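Side-chain contacts in peptide ABC transporter permease (Staphylococcus hominis, PDB 6EXS), which probably transports peptides across the membrane as a member of the POT family, binding the thioalcohol-conjugated dipeptide that is a precursor of human axillary malodour: residues 79-82 with 86-89; 69-74 with 436-441; 134-139 with 149-154. All coordinates share one frame; numbering follows the deposited sequence.

Contact 1: 79-82 with 86-89. With OLC ((2R)-2,3-dihydroxypropyl (9Z)-octadec-9-enoate), chain D; OLC ((2R)-2,3-dihydroxypropyl (9Z)-octadec-9-enoate), chain M.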
# COMPACT_ATOMS: atom_id res chain seq x y z
N TRP A 79 -8.84 1.19 -15.24
CA TRP A 79 -9.95 1.40 -16.17
C TRP A 79 -9.53 2.38 -17.27
O TRP A 79 -9.76 2.10 -18.45
CB TRP A 79 -11.20 1.93 -15.43
CG TRP A 79 -12.41 2.14 -16.30
CD1 TRP A 79 -13.43 1.25 -16.52
CD2 TRP A 79 -12.76 3.33 -17.04
NE1 TRP A 79 -14.39 1.81 -17.33
CE2 TRP A 79 -13.99 3.07 -17.69
CE3 TRP A 79 -12.14 4.58 -17.22
CZ2 TRP A 79 -14.61 4.02 -18.51
CZ3 TRP A 79 -12.76 5.52 -18.03
CH2 TRP A 79 -13.98 5.24 -18.67
N ILE A 80 -8.90 3.53 -16.88
CA ILE A 80 -8.37 4.58 -17.78
C ILE A 80 -7.43 3.93 -18.79
O ILE A 80 -7.62 4.10 -19.99
CB ILE A 80 -7.68 5.75 -16.99
CG1 ILE A 80 -8.74 6.62 -16.27
CG2 ILE A 80 -6.79 6.61 -17.92
CD1 ILE A 80 -8.20 7.51 -15.18
N ALA A 81 -6.46 3.15 -18.30
CA ALA A 81 -5.51 2.42 -19.14
C ALA A 81 -6.23 1.44 -20.08
O ALA A 81 -5.90 1.38 -21.26
CB ALA A 81 -4.54 1.65 -18.28
N ASP A 82 -7.21 0.69 -19.54
CA ASP A 82 -7.95 -0.34 -20.27
C ASP A 82 -8.89 0.19 -21.33
O ASP A 82 -9.12 -0.50 -22.31
CB ASP A 82 -8.72 -1.24 -19.29
CG ASP A 82 -9.22 -2.53 -19.91
OD1 ASP A 82 -8.41 -3.47 -20.03
OD2 ASP A 82 -10.41 -2.58 -20.29
N GLY A 86 -4.15 3.09 -22.70
CA GLY A 86 -3.30 1.91 -22.74
C GLY A 86 -2.52 1.95 -21.45
O GLY A 86 -2.56 2.95 -20.74
N THR A 87 -1.81 0.87 -21.12
CA THR A 87 -1.06 0.82 -19.86
C THR A 87 0.20 1.67 -19.92
O THR A 87 0.58 2.24 -18.89
CB THR A 87 -0.81 -0.63 -19.42
OG1 THR A 87 -0.14 -1.32 -20.48
CG2 THR A 87 -2.10 -1.37 -19.08
N ARG A 88 0.83 1.81 -21.11
CA ARG A 88 2.06 2.60 -21.28
C ARG A 88 1.86 4.08 -21.02
O ARG A 88 2.58 4.65 -20.20
CB ARG A 88 2.70 2.36 -22.66
CG ARG A 88 3.19 0.94 -22.85
CD ARG A 88 4.59 0.66 -22.31
NE ARG A 88 5.65 1.20 -23.17
CZ ARG A 88 6.09 0.63 -24.28
NH1 ARG A 88 5.55 -0.51 -24.72
NH2 ARG A 88 7.07 1.19 -24.98
N GLY A 89 0.85 4.66 -21.67
CA GLY A 89 0.48 6.06 -21.51
C GLY A 89 0.17 6.41 -20.08
O GLY A 89 0.69 7.40 -19.56
C24 OLC D . -14.17 -2.10 -13.42
C6 OLC D . -12.45 7.77 -13.82
C5 OLC D . -13.63 6.92 -13.40
C4 OLC D . -13.83 5.68 -14.25
C3 OLC D . -15.06 4.86 -13.90
C2 OLC D . -14.81 3.80 -12.82
C21 OLC D . -13.64 0.33 -13.15
C1 OLC D . -14.87 2.39 -13.32
C22 OLC D . -14.44 -0.84 -12.63
O19 OLC D . -15.52 2.02 -14.26
O25 OLC D . -14.90 -3.21 -12.90
O23 OLC D . -14.10 -1.05 -11.26
O20 OLC D . -14.11 1.58 -12.57
C24 OLC M . -1.88 8.69 -24.48
C5 OLC M . 2.46 15.21 -20.61
C4 OLC M . 2.56 13.76 -20.19
C3 OLC M . 2.00 12.79 -21.22
C2 OLC M . 2.06 11.34 -20.75
C21 OLC M . -0.60 9.42 -22.44
C1 OLC M . 1.50 10.35 -21.73
C22 OLC M . -1.05 9.78 -23.84
O19 OLC M . 2.14 9.48 -22.26
O25 OLC M . -1.10 7.53 -24.78
O23 OLC M . -1.80 11.00 -23.80
O20 OLC M . 0.18 10.52 -21.90
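The turn in which A81 meets G86 belongs to a sequence that matches motif A of the Major Facilitator Superfamily, the conserved cytoplasmic connection between the second and third transmembrane helices, and it illustrates how a helix can be redirected without a long loop. The helix is kinked here: T87 N and R88 N make no bond to the preceding turn, and G86 N turns to A81 O, five residues back, at 2.8 Å, a weak bond with an N-H...O angle of 129°. G86 has phi 95° and psi 169°, at which a beta carbon would collide with the preceding carbonyl oxygen, reason enough for a glycine, and this swings its carbonyl back over A81. As a result the methyl of A81 faces G86 O at 3.4 Å, and A81 CA approaches the same oxygen in a CA-H...O contact. T87 adds a light apolar touch, its CG2 lying 4.0 Å from A81 CB, with OG1 between the backbone N and carbonyl carbon and the methyl beside the N.

Lipid covers two outlying parts. One monoolein lies over a face of the W79 indole, with its ester carbonyl oxygen O19 3.2 Å from W79 CD1 and its chain carbon C4 3.6 Å above the ring plane. Another brings C21 to 3.6 Å from G89 CA. The guanidinium of R88 is held by Y196 OH, N200 OD1 and the carbonyls of G205 and V207. Helix 110-137 packs against the turn itself, through N131 on A81 and N131, N134 and I135 on T87.

Contact 2: 69-74 with 436-441. With OLC ((2R)-2,3-dihydroxypropyl (9Z)-octadec-9-enoate), chain C.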
# COMPACT_ATOMS: atom_id res chain seq x y z
N LEU A 69 -6.33 6.22 -0.23
CA LEU A 69 -6.63 6.85 -1.52
C LEU A 69 -5.72 6.38 -2.63
O LEU A 69 -6.19 6.21 -3.74
CB LEU A 69 -6.69 8.37 -1.45
CG LEU A 69 -7.96 8.94 -0.77
CD1 LEU A 69 -7.76 10.36 -0.35
CD2 LEU A 69 -9.18 8.82 -1.68
N ILE A 70 -4.43 6.11 -2.32
CA ILE A 70 -3.47 5.59 -3.30
C ILE A 70 -3.94 4.24 -3.86
O ILE A 70 -3.93 4.06 -5.08
CB ILE A 70 -2.02 5.55 -2.72
CG1 ILE A 70 -1.40 6.95 -2.77
CG2 ILE A 70 -1.14 4.51 -3.45
CD1 ILE A 70 -0.41 7.20 -1.79
N TYR A 71 -4.40 3.33 -2.98
CA TYR A 71 -4.90 2.00 -3.31
C TYR A 71 -6.28 2.04 -3.98
O TYR A 71 -6.51 1.25 -4.90
CB TYR A 71 -4.85 1.07 -2.08
CG TYR A 71 -3.43 0.68 -1.70
CD1 TYR A 71 -2.63 1.53 -0.96
CD2 TYR A 71 -2.88 -0.51 -2.16
CE1 TYR A 71 -1.30 1.22 -0.68
CE2 TYR A 71 -1.55 -0.84 -1.88
CZ TYR A 71 -0.76 0.03 -1.13
OH TYR A 71 0.55 -0.28 -0.83
N MET A 72 -7.17 2.98 -3.56
CA MET A 72 -8.52 3.17 -4.13
C MET A 72 -8.46 3.70 -5.56
O MET A 72 -9.25 3.27 -6.40
CB MET A 72 -9.36 4.14 -3.28
CG MET A 72 -10.27 3.46 -2.29
SD MET A 72 -10.89 4.66 -1.08
CE MET A 72 -11.21 3.59 0.27
N SER A 73 -7.54 4.63 -5.85
CA SER A 73 -7.38 5.23 -7.17
C SER A 73 -6.80 4.27 -8.25
O SER A 73 -6.85 4.62 -9.44
CB SER A 73 -6.57 6.51 -7.09
OG SER A 73 -5.23 6.23 -6.73
N SER A 74 -6.28 3.08 -7.87
CA SER A 74 -5.78 2.10 -8.85
C SER A 74 -6.95 1.51 -9.65
O SER A 74 -6.75 1.07 -10.78
CB SER A 74 -4.99 0.98 -8.17
OG SER A 74 -5.85 0.22 -7.34
N VAL A 436 -10.68 -6.70 -4.99
CA VAL A 436 -11.04 -7.10 -3.62
C VAL A 436 -9.79 -7.41 -2.75
O VAL A 436 -9.80 -7.03 -1.58
CB VAL A 436 -12.14 -8.20 -3.46
CG1 VAL A 436 -13.46 -7.77 -4.10
CG2 VAL A 436 -11.68 -9.56 -3.98
N TRP A 437 -8.71 -8.03 -3.30
CA TRP A 437 -7.49 -8.24 -2.49
C TRP A 437 -6.77 -6.89 -2.23
O TRP A 437 -6.21 -6.69 -1.15
CB TRP A 437 -6.55 -9.35 -3.04
CG TRP A 437 -5.13 -9.23 -2.55
CD1 TRP A 437 -4.05 -8.79 -3.25
CD2 TRP A 437 -4.67 -9.41 -1.19
NE1 TRP A 437 -2.95 -8.69 -2.43
CE2 TRP A 437 -3.30 -9.06 -1.16
CE3 TRP A 437 -5.29 -9.80 0.01
CZ2 TRP A 437 -2.53 -9.14 0.01
CZ3 TRP A 437 -4.53 -9.85 1.18
CH2 TRP A 437 -3.17 -9.54 1.16
N LEU A 438 -6.85 -5.96 -3.19
CA LEU A 438 -6.29 -4.61 -3.08
C LEU A 438 -7.12 -3.78 -2.07
O LEU A 438 -6.57 -2.96 -1.33
CB LEU A 438 -6.31 -3.96 -4.47
CG LEU A 438 -5.35 -2.81 -4.74
CD1 LEU A 438 -3.89 -3.20 -4.49
CD2 LEU A 438 -5.47 -2.40 -6.16
N LEU A 439 -8.45 -4.05 -2.01
CA LEU A 439 -9.37 -3.40 -1.09
C LEU A 439 -9.19 -3.86 0.36
O LEU A 439 -9.57 -3.10 1.25
CB LEU A 439 -10.83 -3.55 -1.55
CG LEU A 439 -11.32 -2.45 -2.50
CD1 LEU A 439 -12.67 -2.80 -3.07
CD2 LEU A 439 -11.39 -1.08 -1.81
N THR A 440 -8.58 -5.04 0.62
CA THR A 440 -8.29 -5.47 2.00
C THR A 440 -7.36 -4.43 2.62
O THR A 440 -7.48 -4.16 3.81
CB THR A 440 -7.71 -6.90 2.09
OG1 THR A 440 -6.40 -6.96 1.52
CG2 THR A 440 -8.59 -7.96 1.47
N ASN A 441 -6.48 -3.80 1.80
CA ASN A 441 -5.56 -2.75 2.23
C ASN A 441 -6.19 -1.35 2.18
O ASN A 441 -6.08 -0.60 3.15
CB ASN A 441 -4.23 -2.81 1.47
CG ASN A 441 -3.16 -1.97 2.12
OD1 ASN A 441 -3.06 -0.75 1.90
ND2 ASN A 441 -2.37 -2.58 2.99
C10 OLC C . -8.45 8.76 -10.50
C9 OLC C . -9.07 9.39 -9.51
C11 OLC C . -7.18 7.95 -10.43
C8 OLC C . -8.67 9.47 -8.07
C24 OLC C . -16.53 2.67 -8.48
C12 OLC C . -6.56 7.70 -11.80
C7 OLC C . -9.84 9.29 -7.10
C6 OLC C . -9.49 8.49 -5.86
C5 OLC C . -10.67 7.97 -5.06
C4 OLC C . -11.56 6.97 -5.78
C3 OLC C . -12.36 6.09 -4.83
C2 OLC C . -13.62 5.49 -5.44
C21 OLC C . -14.42 4.03 -8.75
C1 OLC C . -13.41 4.61 -6.64
C22 OLC C . -15.04 2.65 -8.71
O19 OLC C . -12.41 3.99 -6.88
O25 OLC C . -17.08 1.37 -8.63
O23 OLC C . -14.77 2.02 -9.97
O20 OLC C . -14.51 4.60 -7.42
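Chi1 of -72° sets the Y71 ring beside its own backbone N, while N441 has CG anti to the backbone N (chi1 -166°), and the two side chains thereby meet where helix 56-72 faces helix 430-451. The pair shows how the Major Facilitator fold sets its N- and C-terminal six-helix bundles against each other, here through the second and eleventh transmembrane helices, near the middle of the molecule. N441 OD1 sits over the middle of the tyrosine ring, 3.6 Å above its plane, and the amide and ring planes are inclined by 44°. The oxygen is therefore nearly equidistant from several ring carbons, with Y71 CD1 at 3.7 Å. The other end of the amide is spoken for, since N441 ND2 is hydrogen-bonded to E303 OE2; that bond probably fixes which way round the amide lies and so points OD1 at the ring.

L438 approaches from another direction. Its CD1 lies in the plane of the tyrosine ring, 3.7 Å from Y71 CD2, and the two side chains run at about a right angle. Face and rim of one ring are thus touched by residues almost a helical turn apart. The Y71 side chain is about 6 Å from the bound conjugated peptide, which places this packing close to the substrate pocket. Within helix 430-451, T440 OG1 donates to W437 O at 2.7 Å.

Contact 3: 134-139 with 149-154. With OLC ((2R)-2,3-dihydroxypropyl (9Z)-octadec-9-enoate), chain L.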
# COMPACT_ATOMS: atom_id res chain seq x y z
N ASN A 134 0.90 -4.69 -14.85
CA ASN A 134 0.27 -5.24 -16.03
C ASN A 134 1.30 -5.43 -17.16
O ASN A 134 1.36 -6.51 -17.75
CB ASN A 134 -0.87 -4.33 -16.46
CG ASN A 134 -1.80 -4.96 -17.45
OD1 ASN A 134 -1.47 -5.13 -18.62
ND2 ASN A 134 -2.98 -5.32 -16.99
N ILE A 135 2.12 -4.38 -17.44
CA ILE A 135 3.18 -4.39 -18.46
C ILE A 135 4.15 -5.55 -18.22
O ILE A 135 4.42 -6.31 -19.14
CB ILE A 135 3.88 -3.01 -18.63
CG1 ILE A 135 2.90 -1.96 -19.20
CG2 ILE A 135 5.13 -3.11 -19.51
CD1 ILE A 135 3.27 -0.48 -18.91
N VAL A 136 4.61 -5.71 -16.95
CA VAL A 136 5.52 -6.77 -16.48
C VAL A 136 5.01 -8.17 -16.89
O VAL A 136 5.76 -8.92 -17.52
CB VAL A 136 5.78 -6.66 -14.95
CG1 VAL A 136 6.47 -7.90 -14.41
CG2 VAL A 136 6.58 -5.40 -14.61
N GLY A 137 3.75 -8.47 -16.57
CA GLY A 137 3.13 -9.75 -16.93
C GLY A 137 2.92 -9.95 -18.42
O GLY A 137 2.97 -11.09 -18.89
N ARG A 138 2.70 -8.85 -19.18
CA ARG A 138 2.47 -8.91 -20.63
C ARG A 138 3.78 -9.01 -21.47
O ARG A 138 3.73 -9.12 -22.70
CB ARG A 138 1.55 -7.76 -21.10
CG ARG A 138 0.11 -7.93 -20.62
CD ARG A 138 -0.94 -7.69 -21.70
NE ARG A 138 -1.95 -6.73 -21.26
CZ ARG A 138 -3.09 -7.06 -20.65
NH1 ARG A 138 -3.38 -8.33 -20.39
NH2 ARG A 138 -3.95 -6.11 -20.28
N LEU A 139 4.93 -9.07 -20.77
CA LEU A 139 6.26 -9.27 -21.34
C LEU A 139 6.50 -10.77 -21.59
O LEU A 139 7.42 -11.12 -22.33
CB LEU A 139 7.36 -8.77 -20.37
CG LEU A 139 7.50 -7.29 -20.05
CD1 LEU A 139 8.66 -7.08 -19.12
CD2 LEU A 139 7.69 -6.46 -21.31
N ALA A 149 8.35 -15.99 -11.28
CA ALA A 149 9.70 -15.63 -10.85
C ALA A 149 9.99 -14.19 -11.25
O ALA A 149 10.71 -13.50 -10.53
CB ALA A 149 10.73 -16.57 -11.47
N GLY A 150 9.42 -13.76 -12.38
CA GLY A 150 9.55 -12.40 -12.89
C GLY A 150 8.95 -11.36 -11.97
O GLY A 150 9.54 -10.29 -11.77
N PHE A 151 7.78 -11.67 -11.38
CA PHE A 151 7.12 -10.80 -10.42
C PHE A 151 7.85 -10.80 -9.08
O PHE A 151 8.04 -9.74 -8.50
CB PHE A 151 5.64 -11.16 -10.26
CG PHE A 151 4.74 -10.60 -11.34
CD1 PHE A 151 4.34 -9.27 -11.32
CD2 PHE A 151 4.25 -11.42 -12.35
CE1 PHE A 151 3.49 -8.76 -12.30
CE2 PHE A 151 3.39 -10.91 -13.32
CZ PHE A 151 3.02 -9.59 -13.30
N VAL A 152 8.35 -11.97 -8.63
CA VAL A 152 9.16 -12.06 -7.40
C VAL A 152 10.34 -11.07 -7.51
O VAL A 152 10.56 -10.29 -6.57
CB VAL A 152 9.61 -13.51 -7.10
CG1 VAL A 152 10.74 -13.55 -6.07
CG2 VAL A 152 8.43 -14.37 -6.65
N ILE A 153 11.04 -11.04 -8.67
CA ILE A 153 12.14 -10.10 -8.96
C ILE A 153 11.58 -8.66 -8.98
O ILE A 153 12.12 -7.80 -8.29
CB ILE A 153 12.90 -10.46 -10.28
CG1 ILE A 153 13.63 -11.81 -10.13
CG2 ILE A 153 13.85 -9.34 -10.74
CD1 ILE A 153 13.85 -12.54 -11.44
N PHE A 154 10.48 -8.40 -9.72
CA PHE A 154 9.89 -7.06 -9.80
C PHE A 154 9.56 -6.47 -8.42
O PHE A 154 9.82 -5.29 -8.18
CB PHE A 154 8.65 -7.04 -10.73
CG PHE A 154 7.91 -5.72 -10.79
CD1 PHE A 154 8.43 -4.66 -11.51
CD2 PHE A 154 6.70 -5.55 -10.14
CE1 PHE A 154 7.74 -3.44 -11.58
CE2 PHE A 154 6.02 -4.33 -10.19
CZ PHE A 154 6.54 -3.29 -10.92
C24 OLC L . 18.07 -12.82 -9.87
C5 OLC L . 20.80 -5.25 -7.62
C4 OLC L . 20.23 -6.50 -8.26
C3 OLC L . 18.87 -6.28 -8.90
C2 OLC L . 18.34 -7.49 -9.66
C21 OLC L . 18.31 -10.91 -8.26
C1 OLC L . 17.87 -8.62 -8.79
C22 OLC L . 17.36 -11.89 -8.91
O19 OLC L . 17.10 -8.50 -7.87
O25 OLC L . 17.19 -13.84 -10.33
O23 OLC L . 16.72 -12.65 -7.89
O20 OLC L . 18.43 -9.78 -9.16
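Two phenylalanine rings, F151 and F154, each offer one face to a different methyl of V136, a compact example of a branched residue serving two aromatic groups at once. Over the F151 face lies V136 CG1, 3.8 Å above the plane and displaced toward the rim, 4.0 Å from the ring centroid. Over the F154 face lies V136 CG2, likewise offset, 3.9 Å from the centroid. Both are CH-pi contacts, each about 20° off the ring normal, and their geometries are almost the same. At the far end of F151 the backbone of G137 closes in obliquely, with its N at 3.5 Å and its CA at 3.6 Å from F151 CZ; having no side chain, G137 lets the ring come this near to the main chain.

The fork works because the two rings leave helix 147-174 differently. F151, with chi1 -81°, reaches across from beside its backbone N, whereas F154 extends with CG anti to the N (chi1 176°), and the valine fits into the corner the two rings form. On the other helix the side chain of V136 also packs on L18 and L21 of helix 16-44, so that three helices share this corner. F154 additionally touches E25, which by sequence opens the ExxER motif of POT transporters, an element linked to proton coupling in relatives. Farther along helix 147-174, V158, N159 and A162 line the bound ligand. I153 instead turns to a monoolein molecule.

Methyl groups against aromatic faces interact with only weak directionality. Between the two segments the contact is apolar, resting on dispersion and close fit, with the glycine backbone as part of the fitting surface.

In the fold
After helix 16-44, helix 56-72 supplies the early half of contact 2, whose partner, on helix 430-451, lies 362 residues on. Contacts 1 and 3 are both nested inside that long loop and follow each other in series without crossing. Contact 1 closes a tight turn within helix 74-106; contact 3 closes the short connection from helix 110-137 to helix 147-174. These two also touch, T87 OG1 lying 3.4 Å from I135 CG1, though their centres are about 17 Å apart. Contact 2 touches neither. Contacts 1 and 3 thus join parts of the chain close in sequence, while contact 2 joins helices far apart in sequence, across the interface of the N- and C-terminal bundles.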